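Local structure of prolyl oligopeptidase (Galerina marginata, 5N4B) at residues R102-Q107 with K703-N708; T657-D662 with K691-W696. The protein cleaves peptide bonds on the C-terminal side of proline and macrocyclises the trimmed peptide during biosynthesis of the amanitin toxins. The protein carries 1 engineered substitution. All coordinates share one frame; numbering follows the deposited sequence.

Interaction 1. Residues R102-Q107 with K703-N708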
loop_
_atom_site.group_PDB
_atom_site.type_symbol
_atom_site.label_atom_id
_atom_site.label_comp_id
_atom_site.label_asym_id
_atom_site.label_seq_id
_atom_site.Cartn_x
_atom_site.Cartn_y
_atom_site.Cartn_z
ATOM N N ARG A 102 -7.673 -8.915 -18.989
ATOM C CA ARG A 102 -8.215 -8.520 -20.280
ATOM C C ARG A 102 -8.537 -7.038 -20.348
ATOM O O ARG A 102 -8.605 -6.488 -21.461
ATOM C CB ARG A 102 -9.460 -9.353 -20.623
ATOM C CG ARG A 102 -9.147 -10.820 -20.853
ATOM C CD ARG A 102 -10.400 -11.739 -20.756
ATOM N NE ARG A 102 -11.423 -11.440 -21.756
ATOM C CZ ARG A 102 -11.463 -12.003 -22.961
ATOM N NH1 ARG A 102 -10.585 -12.903 -23.356
ATOM N NH2 ARG A 102 -12.456 -11.679 -23.782
ATOM N N GLY A 103 -8.771 -6.398 -19.208
ATOM C CA GLY A 103 -8.966 -4.950 -19.132
ATOM C C GLY A 103 -9.714 -4.514 -17.888
ATOM O O GLY A 103 -9.257 -3.633 -17.159
ATOM N N LEU A 104 -10.882 -5.134 -17.654
ATOM C CA LEU A 104 -11.795 -4.747 -16.593
ATOM C C LEU A 104 -12.096 -5.891 -15.651
ATOM O O LEU A 104 -13.073 -5.823 -14.904
ATOM C CB LEU A 104 -13.076 -4.159 -17.167
ATOM C CG LEU A 104 -12.887 -2.877 -17.995
ATOM C CD1 LEU A 104 -14.161 -2.509 -18.730
ATOM C CD2 LEU A 104 -12.381 -1.737 -17.152
ATOM N N GLN A 105 -11.291 -6.945 -15.648
ATOM C CA GLN A 105 -11.532 -8.050 -14.713
ATOM C C GLN A 105 -11.186 -7.632 -13.294
ATOM O O GLN A 105 -10.223 -6.900 -13.038
ATOM C CB GLN A 105 -10.733 -9.294 -15.137
ATOM C CG GLN A 105 -11.069 -9.841 -16.531
ATOM C CD GLN A 105 -10.201 -10.982 -16.839
ATOM O OE1 GLN A 105 -9.116 -10.831 -17.388
ATOM N NE2 GLN A 105 -10.678 -12.179 -16.534
ATOM N N SER A 106 -11.960 -8.163 -12.358
ATOM C CA SER A 106 -11.785 -7.761 -10.972
ATOM C C SER A 106 -10.539 -8.375 -10.374
ATOM O O SER A 106 -9.940 -7.793 -9.470
ATOM C CB SER A 106 -12.997 -8.152 -10.157
ATOM O OG SER A 106 -14.108 -7.326 -10.538
ATOM N N GLN A 107 -10.135 -9.540 -10.873
ATOM C CA GLN A 107 -8.875 -10.158 -10.470
ATOM C C GLN A 107 -8.158 -10.609 -11.742
ATOM O O GLN A 107 -8.778 -11.181 -12.647
ATOM C CB GLN A 107 -9.040 -11.350 -9.518
ATOM C CG GLN A 107 -9.785 -11.050 -8.213
ATOM C CD GLN A 107 -9.887 -12.245 -7.298
ATOM O OE1 GLN A 107 -8.914 -12.626 -6.654
ATOM N NE2 GLN A 107 -11.057 -12.816 -7.232
ATOM N N LYS A 703 -12.585 -4.295 -4.206
ATOM C CA LYS A 703 -13.923 -4.223 -4.771
ATOM C C LYS A 703 -13.926 -4.695 -6.214
ATOM O O LYS A 703 -12.888 -4.648 -6.885
ATOM C CB LYS A 703 -14.384 -2.771 -4.766
ATOM C CG LYS A 703 -14.494 -2.136 -3.400
ATOM C CD LYS A 703 -15.112 -0.801 -3.484
ATOM C CE LYS A 703 -15.113 -0.178 -2.103
ATOM N NZ LYS A 703 -16.181 0.838 -1.949
ATOM N N PRO A 704 -15.091 -5.052 -6.750
ATOM C CA PRO A 704 -15.165 -5.336 -8.189
ATOM C C PRO A 704 -14.841 -4.085 -9.000
ATOM O O PRO A 704 -15.094 -2.961 -8.574
ATOM C CB PRO A 704 -16.607 -5.786 -8.407
ATOM C CG PRO A 704 -17.157 -6.107 -6.996
ATOM C CD PRO A 704 -16.378 -5.242 -6.057
ATOM N N THR A 705 -14.321 -4.303 -10.201
ATOM C CA THR A 705 -13.923 -3.184 -11.058
ATOM C C THR A 705 -15.085 -2.230 -11.322
ATOM O O THR A 705 -14.910 -1.015 -11.309
ATOM C CB THR A 705 -13.390 -3.723 -12.372
ATOM O OG1 THR A 705 -12.285 -4.575 -12.083
ATOM C CG2 THR A 705 -12.887 -2.582 -13.242
ATOM N N ASP A 706 -16.270 -2.759 -11.587
ATOM C CA ASP A 706 -17.387 -1.886 -11.910
ATOM C C ASP A 706 -17.723 -0.944 -10.759
ATOM O O ASP A 706 -18.044 0.237 -10.974
ATOM C CB ASP A 706 -18.587 -2.661 -12.471
ATOM C CG ASP A 706 -19.144 -3.771 -11.560
ATOM O OD1 ASP A 706 -18.816 -3.868 -10.345
ATOM O OD2 ASP A 706 -19.999 -4.576 -12.096
ATOM N N LYS A 707 -17.642 -1.438 -9.532
ATOM C CA LYS A 707 -17.868 -0.579 -8.373
ATOM C C LYS A 707 -16.749 0.443 -8.205
ATOM O O LYS A 707 -17.015 1.605 -7.835
ATOM C CB LYS A 707 -18.050 -1.438 -7.120
ATOM C CG LYS A 707 -18.408 -0.664 -5.876
ATOM C CD LYS A 707 -19.670 0.138 -6.017
ATOM C CE LYS A 707 -20.135 0.804 -4.705
ATOM N NZ LYS A 707 -20.733 -0.102 -3.661
ATOM N N ASN A 708 -15.494 0.046 -8.424
ATOM C CA ASN A 708 -14.376 0.989 -8.371
ATOM C C ASN A 708 -14.591 2.126 -9.366
ATOM O O ASN A 708 -14.385 3.303 -9.047
ATOM C CB ASN A 708 -13.054 0.269 -8.595
ATOM C CG ASN A 708 -12.564 -0.442 -7.343
ATOM O OD1 ASN A 708 -12.908 -0.059 -6.228
ATOM N ND2 ASN A 708 -11.742 -1.469 -7.526
#

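Interaction 2. Residues T657-D662 with K691-W696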
loop_
_atom_site.group_PDB
_atom_site.type_symbol
_atom_site.label_atom_id
_atom_site.label_comp_id
_atom_site.label_asym_id
_atom_site.label_seq_id
_atom_site.Cartn_x
_atom_site.Cartn_y
_atom_site.Cartn_z
ATOM N N THR A 657 -15.465 8.921 2.440
ATOM C CA THR A 657 -15.834 7.583 1.967
ATOM C C THR A 657 -15.205 6.543 2.879
ATOM O O THR A 657 -14.043 6.671 3.268
ATOM C CB THR A 657 -15.506 7.331 0.469
ATOM O OG1 THR A 657 -14.099 7.228 0.290
ATOM C CG2 THR A 657 -15.996 8.504 -0.406
ATOM N N VAL A 658 -15.989 5.524 3.235
ATOM C CA VAL A 658 -15.502 4.412 4.022
ATOM C C VAL A 658 -16.106 3.112 3.526
ATOM O O VAL A 658 -17.145 3.090 2.875
ATOM C CB VAL A 658 -15.741 4.549 5.550
ATOM C CG1 VAL A 658 -15.061 5.795 6.119
ATOM C CG2 VAL A 658 -17.234 4.508 5.853
ATOM N N ASN A 659 -15.456 2.007 3.918
ATOM C CA ASN A 659 -15.934 0.640 3.716
ATOM C C ASN A 659 -16.274 0.069 5.078
ATOM O O ASN A 659 -15.460 0.125 5.995
ATOM C CB ASN A 659 -14.827 -0.168 3.011
ATOM C CG ASN A 659 -14.518 0.370 1.587
ATOM O OD1 ASN A 659 -15.446 0.680 0.827
ATOM N ND2 ASN A 659 -13.233 0.489 1.228
ATOM N N ILE A 660 -17.499 -0.441 5.229
ATOM C CA ILE A 660 -18.007 -0.812 6.554
ATOM C C ILE A 660 -17.139 -1.848 7.244
ATOM O O ILE A 660 -17.001 -1.810 8.468
ATOM C CB ILE A 660 -19.474 -1.250 6.452
ATOM C CG1 ILE A 660 -20.165 -1.228 7.811
ATOM C CG2 ILE A 660 -19.571 -2.637 5.883
ATOM C CD1 ILE A 660 -20.307 0.135 8.422
ATOM N N GLY A 661 -16.524 -2.739 6.491
ATOM C CA GLY A 661 -15.750 -3.830 7.046
ATOM C C GLY A 661 -14.312 -3.529 7.328
ATOM O O GLY A 661 -13.548 -4.433 7.696
ATOM N N ASP A 662 -13.880 -2.292 7.089
ATOM C CA ASP A 662 -12.475 -1.954 7.187
ATOM C C ASP A 662 -11.930 -2.285 8.577
ATOM O O ASP A 662 -12.389 -1.740 9.587
ATOM C CB ASP A 662 -12.317 -0.452 6.871
ATOM C CG ASP A 662 -10.877 -0.041 6.553
ATOM O OD1 ASP A 662 -9.901 -0.671 7.043
ATOM O OD2 ASP A 662 -10.704 0.981 5.823
ATOM N N LYS A 691 -20.197 8.611 2.280
ATOM C CA LYS A 691 -20.595 7.382 1.602
ATOM C C LYS A 691 -20.060 6.203 2.393
ATOM O O LYS A 691 -18.919 6.228 2.862
ATOM C CB LYS A 691 -19.971 7.322 0.210
ATOM C CG LYS A 691 -20.661 8.107 -0.800
ATOM C CD LYS A 691 -19.936 7.974 -2.163
ATOM C CE LYS A 691 -19.910 6.553 -2.692
ATOM N NZ LYS A 691 -19.326 6.405 -4.069
ATOM N N ILE A 692 -20.860 5.143 2.496
ATOM C CA ILE A 692 -20.558 3.995 3.340
ATOM C C ILE A 692 -20.846 2.753 2.513
ATOM O O ILE A 692 -22.017 2.388 2.322
ATOM C CB ILE A 692 -21.370 3.989 4.639
ATOM C CG1 ILE A 692 -21.134 5.314 5.394
ATOM C CG2 ILE A 692 -20.937 2.781 5.466
ATOM C CD1 ILE A 692 -22.173 5.750 6.380
ATOM N N ASP A 693 -19.807 2.089 2.040
ATOM C CA ASP A 693 -20.003 0.857 1.278
ATOM C C ASP A 693 -20.267 -0.279 2.256
ATOM O O ASP A 693 -19.405 -0.581 3.079
ATOM C CB ASP A 693 -18.779 0.585 0.412
ATOM C CG ASP A 693 -18.960 -0.622 -0.539
ATOM O OD1 ASP A 693 -19.796 -1.506 -0.262
ATOM O OD2 ASP A 693 -18.258 -0.697 -1.574
ATOM N N LYS A 694 -21.430 -0.922 2.154
ATOM C CA LYS A 694 -21.846 -1.921 3.150
ATOM C C LYS A 694 -21.488 -3.354 2.770
ATOM O O LYS A 694 -21.824 -4.271 3.514
ATOM C CB LYS A 694 -23.320 -1.727 3.456
ATOM C CG LYS A 694 -23.472 -0.422 4.266
ATOM C CD LYS A 694 -24.858 -0.110 4.695
ATOM C CE LYS A 694 -24.823 1.012 5.713
ATOM N NZ LYS A 694 -26.202 1.390 6.033
ATOM N N SER A 695 -20.754 -3.567 1.682
ATOM C CA SER A 695 -20.154 -4.858 1.408
ATOM C C SER A 695 -18.955 -5.010 2.317
ATOM O O SER A 695 -18.071 -4.149 2.329
ATOM C CB SER A 695 -19.743 -4.957 -0.051
ATOM O OG SER A 695 -19.141 -6.224 -0.329
ATOM N N TRP A 696 -18.934 -6.069 3.100
ATOM C CA TRP A 696 -17.891 -6.287 4.098
ATOM C C TRP A 696 -16.745 -7.031 3.447
ATOM O O TRP A 696 -16.729 -8.273 3.395
ATOM C CB TRP A 696 -18.451 -7.037 5.300
ATOM C CG TRP A 696 -17.513 -7.026 6.509
ATOM C CD1 TRP A 696 -16.276 -7.540 6.577
ATOM C CD2 TRP A 696 -17.764 -6.416 7.765
ATOM N NE1 TRP A 696 -15.724 -7.322 7.818
ATOM C CE2 TRP A 696 -16.623 -6.635 8.574
ATOM C CE3 TRP A 696 -18.839 -5.717 8.286
ATOM C CZ2 TRP A 696 -16.530 -6.159 9.878
ATOM C CZ3 TRP A 696 -18.774 -5.259 9.565
ATOM C CH2 TRP A 696 -17.606 -5.466 10.352
HETATM O O HOH W 1 -15.561 -3.423 3.758
#

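Interaction 1. Residues R102-Q107 with K703-N708
The start of helix 705-722 in the α/β-hydrolase domain meets the loop between strands 96-101 and 109-113 of the β-propeller, so this is a contact at the seam between the two domains of a prolyl oligopeptidase. The two backbones come nearest at S106 and P704, whose CA atoms are 5.0 Å apart, and the interface is small, with 191 Å² buried over both sides.

Its best-defined bond runs from the backbone N of T705 to S106 OG, 3.0 Å long with an N-H...O angle of 161°; the S106 hydroxyl takes up an amide of the first turn that points out of the helix end. P704 occupies the N-cap position, and its own O receives N708 N, closing the first helical turn. A chi1 of -70° sets S106 OG beside its own backbone N and anti to the carbonyl carbon; in that position it also lies against the proline, with S106 OG 3.3 Å from P704 CA.

T705 is the buried residue of the contact and its CB points at the loop. Its two branches divide the work. OG1 faces two backbone carbonyls, L104 O at 3.2 Å and Q105 O at 3.3 Å, both weak partners that compete for one hydroxyl proton. The methyl T705 CG2 instead meets L104 CD2 at 4.0 Å, the two side chains crossing at about a right angle. Helix 68-80 adds R80, which touches both L104 and T705.

The loop is braced from within: R102 N donates almost straight (179°) to Q105 OE1, on a lone pair in the carbonyl plane, while Q105 O also accepts from N101 ND2. A propeller-loop hydroxyl accepting the first amide of helix 705-722 makes a polar contact across the boundary between β-propeller and α/β-hydrolase domain, the two-domain build of prolyl oligopeptidases.

Interaction 2. Residues T657-D662 with K691-W696
Three backbone hydrogen bonds form the first shell between 657-662 and 691-696. V658 N donates to K691 O, D693 N to V658 O at 3.0 Å (169°), and I660 N to D693 O at 2.9 Å, nearly along the carbonyl axis. V658 therefore uses both its N and O on the neighbouring strand, the alternation expected of parallel pairing; the strand axes agree, 18° apart in direction.

V658 and I692 lie side by side, V658 CG2 on I692 CG1. I660, with CG1 anti to its backbone N, brings CD1 to 4.0 Å from I692 CG2, while its CG2 packs on K694 CA. Past the strands, G661 CA sits over one face of the W696 indole, 3.4 Å from the centroid of the five-membered ring and 14° off its normal: a CH-pi contact. With no side chain in the way, G661 CA can lie this close to the indole.

These are adjacent strands of a β-α-β unit, with helix 668-680 between them in sequence; its F671 touches V658, I660 and I692. The type I turn N659-D662 begins on the last residue of strand 653-659 and carries D662, the charge-relay aspartate, whose OD1 accepts from V665 N.

Further out, a water bridges G661 N and S695 O. D693 OD1 accepts S695 N in an Asx turn, and D693 OD2 is salt-bridged to K703, which also binds N659 OD1.

How the interactions relate
From the N terminus, the chain passes first through 102-107 in the propeller and reaches its partner 703-708 only after 595 intervening residues, so interaction 1 closes a very long loop that spans most of both domains. Interaction 2 lies wholly within that span: 657-662 and 691-696 are separated by 28 residues and close a short loop inside the hydrolase domain. The contacts nest and do not cross. Their centres are about 17 Å apart, yet they touch directly, since K703 of 703-708 reaches back to the end of strand 688-693. That strand leads on to helix 705-722, linking the sheet edge to the domain seam.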